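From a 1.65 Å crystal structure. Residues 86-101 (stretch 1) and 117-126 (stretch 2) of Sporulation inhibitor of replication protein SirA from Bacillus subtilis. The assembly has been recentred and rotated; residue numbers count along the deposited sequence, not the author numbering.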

# COMPACT_ATOMS: atom_id res chain seq x y z
N ILE A 86 -20.59 -8.88 4.03
CA ILE A 86 -20.52 -9.82 2.92
C ILE A 86 -21.77 -9.69 2.08
O ILE A 86 -22.91 -9.70 2.61
CB ILE A 86 -20.40 -11.27 3.43
CG1 ILE A 86 -19.17 -11.44 4.30
CG2 ILE A 86 -20.39 -12.26 2.28
CD1 ILE A 86 -19.16 -12.69 5.16
N TYR A 87 -21.57 -9.54 0.77
CA TYR A 87 -22.63 -9.60 -0.23
C TYR A 87 -22.39 -10.74 -1.16
O TYR A 87 -21.30 -10.96 -1.58
CB TYR A 87 -22.72 -8.28 -1.02
CG TYR A 87 -23.29 -7.10 -0.22
CD1 TYR A 87 -22.55 -6.48 0.76
CD2 TYR A 87 -24.56 -6.61 -0.47
CE1 TYR A 87 -23.06 -5.42 1.46
CE2 TYR A 87 -25.08 -5.53 0.22
CZ TYR A 87 -24.33 -4.96 1.20
OH TYR A 87 -24.83 -3.89 1.88
N ARG A 88 -23.45 -11.46 -1.49
CA ARG A 88 -23.33 -12.62 -2.37
C ARG A 88 -24.40 -12.48 -3.44
O ARG A 88 -25.56 -12.21 -3.12
CB ARG A 88 -23.51 -13.94 -1.53
CG ARG A 88 -23.66 -15.23 -2.33
CD ARG A 88 -22.40 -15.67 -2.94
NE ARG A 88 -22.38 -17.09 -3.33
CZ ARG A 88 -23.00 -17.65 -4.35
NH1 ARG A 88 -22.78 -18.93 -4.51
NH2 ARG A 88 -23.80 -16.96 -5.20
N ILE A 89 -24.04 -12.69 -4.67
CA ILE A 89 -24.93 -12.58 -5.79
C ILE A 89 -24.90 -13.79 -6.69
O ILE A 89 -23.90 -14.48 -6.80
CB ILE A 89 -24.65 -11.32 -6.66
CG1 ILE A 89 -23.31 -11.42 -7.37
CG2 ILE A 89 -24.69 -10.08 -5.80
CD1 ILE A 89 -23.03 -10.26 -8.26
N ALA A 90 -26.05 -14.06 -7.35
CA ALA A 90 -26.13 -15.08 -8.41
C ALA A 90 -26.68 -14.38 -9.65
O ALA A 90 -27.61 -13.60 -9.55
CB ALA A 90 -26.98 -16.28 -8.00
N LEU A 91 -25.98 -14.52 -10.77
CA LEU A 91 -26.40 -13.90 -12.02
C LEU A 91 -27.67 -14.50 -12.61
O LEU A 91 -27.91 -15.69 -12.44
CB LEU A 91 -25.29 -14.04 -13.04
CG LEU A 91 -23.97 -13.34 -12.79
CD1 LEU A 91 -23.07 -13.64 -13.99
CD2 LEU A 91 -24.27 -11.87 -12.68
N PRO A 92 -28.44 -13.66 -13.37
CA PRO A 92 -29.62 -14.19 -14.06
C PRO A 92 -29.24 -15.29 -15.00
O PRO A 92 -28.07 -15.37 -15.46
CB PRO A 92 -30.09 -13.01 -14.90
CG PRO A 92 -29.63 -11.81 -14.20
CD PRO A 92 -28.36 -12.19 -13.50
N LYS A 93 -30.23 -16.13 -15.29
CA LYS A 93 -30.08 -17.22 -16.27
C LYS A 93 -28.92 -18.15 -15.88
O LYS A 93 -28.28 -18.70 -16.73
CB LYS A 93 -29.93 -16.63 -17.68
CG LYS A 93 -31.14 -15.78 -18.05
CD LYS A 93 -31.04 -15.18 -19.45
CE LYS A 93 -32.31 -14.43 -19.85
NZ LYS A 93 -32.03 -13.47 -20.96
N ALA A 94 -28.69 -18.33 -14.57
CA ALA A 94 -27.66 -19.25 -14.06
C ALA A 94 -26.22 -19.02 -14.60
O ALA A 94 -25.46 -19.92 -14.77
CB ALA A 94 -28.05 -20.70 -14.30
N LYS A 95 -25.85 -17.78 -14.85
CA LYS A 95 -24.60 -17.50 -15.57
C LYS A 95 -23.38 -17.38 -14.68
O LYS A 95 -22.25 -17.28 -15.18
CB LYS A 95 -24.81 -16.22 -16.41
CG LYS A 95 -25.77 -16.37 -17.61
CD LYS A 95 -25.67 -15.18 -18.57
CE LYS A 95 -25.75 -13.79 -17.92
NZ LYS A 95 -27.03 -13.59 -17.14
N GLY A 96 -23.60 -17.33 -13.37
CA GLY A 96 -22.46 -17.20 -12.44
C GLY A 96 -22.78 -16.78 -11.03
O GLY A 96 -23.94 -16.62 -10.64
N HIS A 97 -21.72 -16.57 -10.26
CA HIS A 97 -21.81 -16.31 -8.82
C HIS A 97 -20.67 -15.42 -8.38
O HIS A 97 -19.58 -15.56 -8.87
CB HIS A 97 -21.72 -17.61 -7.98
CG HIS A 97 -22.77 -18.59 -8.30
ND1 HIS A 97 -23.98 -18.64 -7.66
CD2 HIS A 97 -22.78 -19.58 -9.21
CE1 HIS A 97 -24.72 -19.60 -8.20
NE2 HIS A 97 -24.00 -20.20 -9.13
N ALA A 98 -20.90 -14.56 -7.42
CA ALA A 98 -19.77 -13.77 -6.83
C ALA A 98 -20.07 -13.38 -5.41
O ALA A 98 -21.21 -13.13 -5.05
CB ALA A 98 -19.44 -12.54 -7.65
N THR A 99 -19.01 -13.36 -4.62
CA THR A 99 -18.96 -12.94 -3.24
C THR A 99 -18.11 -11.73 -3.09
O THR A 99 -17.01 -11.72 -3.62
CB THR A 99 -18.40 -14.09 -2.34
OG1 THR A 99 -19.09 -15.33 -2.63
CG2 THR A 99 -18.52 -13.76 -0.84
N PHE A 100 -18.62 -10.76 -2.32
CA PHE A 100 -17.93 -9.46 -2.03
C PHE A 100 -17.82 -9.34 -0.53
O PHE A 100 -18.83 -9.47 0.18
CB PHE A 100 -18.77 -8.33 -2.63
CG PHE A 100 -18.28 -6.93 -2.32
CD1 PHE A 100 -18.62 -6.31 -1.12
CD2 PHE A 100 -17.54 -6.23 -3.26
CE1 PHE A 100 -18.21 -5.01 -0.87
CE2 PHE A 100 -17.15 -4.94 -2.98
CZ PHE A 100 -17.48 -4.35 -1.78
N MET A 101 -16.60 -9.14 -0.03
CA MET A 101 -16.38 -8.97 1.41
C MET A 101 -15.61 -7.65 1.63
O MET A 101 -14.56 -7.45 1.04
CB MET A 101 -15.53 -10.13 1.93
CG MET A 101 -16.11 -11.50 1.56
SD MET A 101 -15.14 -13.01 1.84
CE MET A 101 -16.00 -13.55 3.35
N ALA A 117 -20.05 -11.56 -13.35
CA ALA A 117 -20.22 -11.76 -11.92
C ALA A 117 -19.42 -10.73 -11.09
O ALA A 117 -19.99 -10.00 -10.29
CB ALA A 117 -19.88 -13.23 -11.52
N GLU A 118 -18.13 -10.67 -11.30
CA GLU A 118 -17.28 -9.68 -10.61
C GLU A 118 -17.51 -8.26 -11.13
O GLU A 118 -17.39 -7.30 -10.37
CB GLU A 118 -15.76 -10.02 -10.63
CG GLU A 118 -15.11 -10.22 -11.98
CD GLU A 118 -15.07 -11.69 -12.35
OE1 GLU A 118 -16.17 -12.27 -12.54
OE2 GLU A 118 -13.96 -12.26 -12.44
N THR A 119 -17.93 -8.16 -12.40
CA THR A 119 -18.13 -6.87 -13.04
C THR A 119 -19.24 -6.10 -12.30
O THR A 119 -19.18 -4.88 -12.20
CB THR A 119 -18.47 -7.05 -14.53
OG1 THR A 119 -17.31 -7.59 -15.19
CG2 THR A 119 -18.85 -5.72 -15.15
N ILE A 120 -20.26 -6.80 -11.81
CA ILE A 120 -21.32 -6.13 -11.07
C ILE A 120 -20.72 -5.33 -9.86
O ILE A 120 -21.07 -4.16 -9.64
CB ILE A 120 -22.42 -7.11 -10.64
CG1 ILE A 120 -23.26 -7.46 -11.90
CG2 ILE A 120 -23.30 -6.53 -9.57
CD1 ILE A 120 -24.28 -8.52 -11.68
N PHE A 121 -19.80 -5.97 -9.15
CA PHE A 121 -19.14 -5.32 -8.02
C PHE A 121 -18.14 -4.24 -8.48
O PHE A 121 -18.09 -3.16 -7.91
CB PHE A 121 -18.48 -6.35 -7.13
CG PHE A 121 -19.47 -7.25 -6.40
CD1 PHE A 121 -20.41 -6.72 -5.55
CD2 PHE A 121 -19.39 -8.62 -6.51
CE1 PHE A 121 -21.32 -7.51 -4.86
CE2 PHE A 121 -20.28 -9.44 -5.83
CZ PHE A 121 -21.24 -8.87 -5.00
N PHE A 122 -17.38 -4.54 -9.53
CA PHE A 122 -16.37 -3.61 -10.02
C PHE A 122 -17.05 -2.35 -10.51
O PHE A 122 -16.48 -1.26 -10.38
CB PHE A 122 -15.51 -4.15 -11.18
CG PHE A 122 -14.56 -5.30 -10.81
CD1 PHE A 122 -14.12 -5.49 -9.53
CD2 PHE A 122 -14.02 -6.10 -11.82
CE1 PHE A 122 -13.27 -6.53 -9.21
CE2 PHE A 122 -13.15 -7.13 -11.51
CZ PHE A 122 -12.73 -7.31 -10.20
N GLU A 123 -18.23 -2.46 -11.11
CA GLU A 123 -18.95 -1.27 -11.58
C GLU A 123 -19.36 -0.37 -10.39
O GLU A 123 -19.26 0.85 -10.48
CB GLU A 123 -20.20 -1.66 -12.35
CG GLU A 123 -20.78 -0.52 -13.13
CD GLU A 123 -20.03 -0.22 -14.45
OE1 GLU A 123 -20.56 0.59 -15.23
OE2 GLU A 123 -18.91 -0.74 -14.73
N VAL A 124 -19.79 -0.94 -9.27
CA VAL A 124 -20.12 -0.12 -8.10
C VAL A 124 -18.83 0.59 -7.61
O VAL A 124 -18.80 1.81 -7.42
CB VAL A 124 -20.71 -0.99 -7.00
CG1 VAL A 124 -20.87 -0.24 -5.69
CG2 VAL A 124 -22.06 -1.57 -7.45
N LEU A 125 -17.76 -0.15 -7.49
CA LEU A 125 -16.47 0.36 -7.01
C LEU A 125 -15.92 1.50 -7.89
O LEU A 125 -15.53 2.53 -7.39
CB LEU A 125 -15.43 -0.79 -6.92
CG LEU A 125 -15.73 -1.81 -5.80
CD1 LEU A 125 -14.78 -2.98 -5.93
CD2 LEU A 125 -15.60 -1.22 -4.45
N ARG A 126 -15.96 1.32 -9.20
CA ARG A 126 -15.39 2.28 -10.10
C ARG A 126 -16.21 3.58 -10.10
O ARG A 126 -15.67 4.61 -10.41
CB ARG A 126 -15.14 1.71 -11.49
CG ARG A 126 -16.35 1.61 -12.38
CD ARG A 126 -16.04 0.76 -13.60
NE ARG A 126 -17.13 0.96 -14.56
CZ ARG A 126 -17.00 1.52 -15.77
NH1 ARG A 126 -15.83 1.92 -16.26
NH2 ARG A 126 -18.08 1.65 -16.51

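A helix laid across a β-hairpin illustrates how two regular elements, each held by backbone hydrogen bonds of its own, can associate mainly through apolar side chains, with no hydrogen bond between them. In SirA, the strands 86-90 and 96-101 pair in antiparallel fashion: Tyr 87 and Phe 100 exchange two hydrogen bonds, N to O, each of 2.8 Å, and Ile 89 and Ala 98 repeat the pattern. Alternation along the strands then turns Tyr 87, Ile 89, Ala 98 and Phe 100 toward the helix, while Arg 88 and His 97 point away and bond to each other, Arg 88 NH2 donating to His 97 ND1 at 3.0 Å. The helix 117-126 runs at 39° to strand 96-101, with the axes approaching to 7.7 Å. No hydrogen bond crosses between the stretches, which together bury 502 Å².

The helix comes in closest at Ala 117, where a small residue meets another: its CA lies 5.5 Å from the CA of Ala 98, and Ala 117 CB is 4.0 Å from Ala 98 CB. Ala 117 CB also sits 3.5 Å from His 97 O, so even a residue whose side chain points away contributes its backbone. Leu 91 CD1 closes on Ala 117 N at 3.7 Å. Gly 96 lies nearby, with backbone angles that by themselves call for glycine; a CB there would also be crowded by Leu 91 CD1.

Glu 118 turns sideways, its carboxylate oxygens hydrogen-bonded elsewhere in the structure. One helical turn after Ala 117, Ile 120 returns to the hairpin and packs on the branched side chains of Ile 89 and Leu 91: its CD1 is 3.5 Å from Leu 91 CD2, and its CG2 is 4.0 Å from Ile 89 CD1.

Phe 121 is the centrepiece, with the largest area covered. Phe 100 CB stands over one face of its ring, 3.5 Å from the centroid and 13° off the normal, a CH-pi contact. The two aromatic rings are near parallel, at 29°, but slid apart with centroids 5.0 Å distant, so they barely overlap. Ala 98 CB approaches the edge of the Phe 121 ring, 3.7 Å from CE2, and Ile 89 CG2 lies 3.7 Å from CZ.

Phe 122 and Glu 123 make no contact with the hairpin; Glu 123 instead forms a salt bridge with Arg 126 along the helix. The last contact belongs to Leu 125, whose CD1 reaches the edge of the Phe 100 ring, 4.3 Å from CE2.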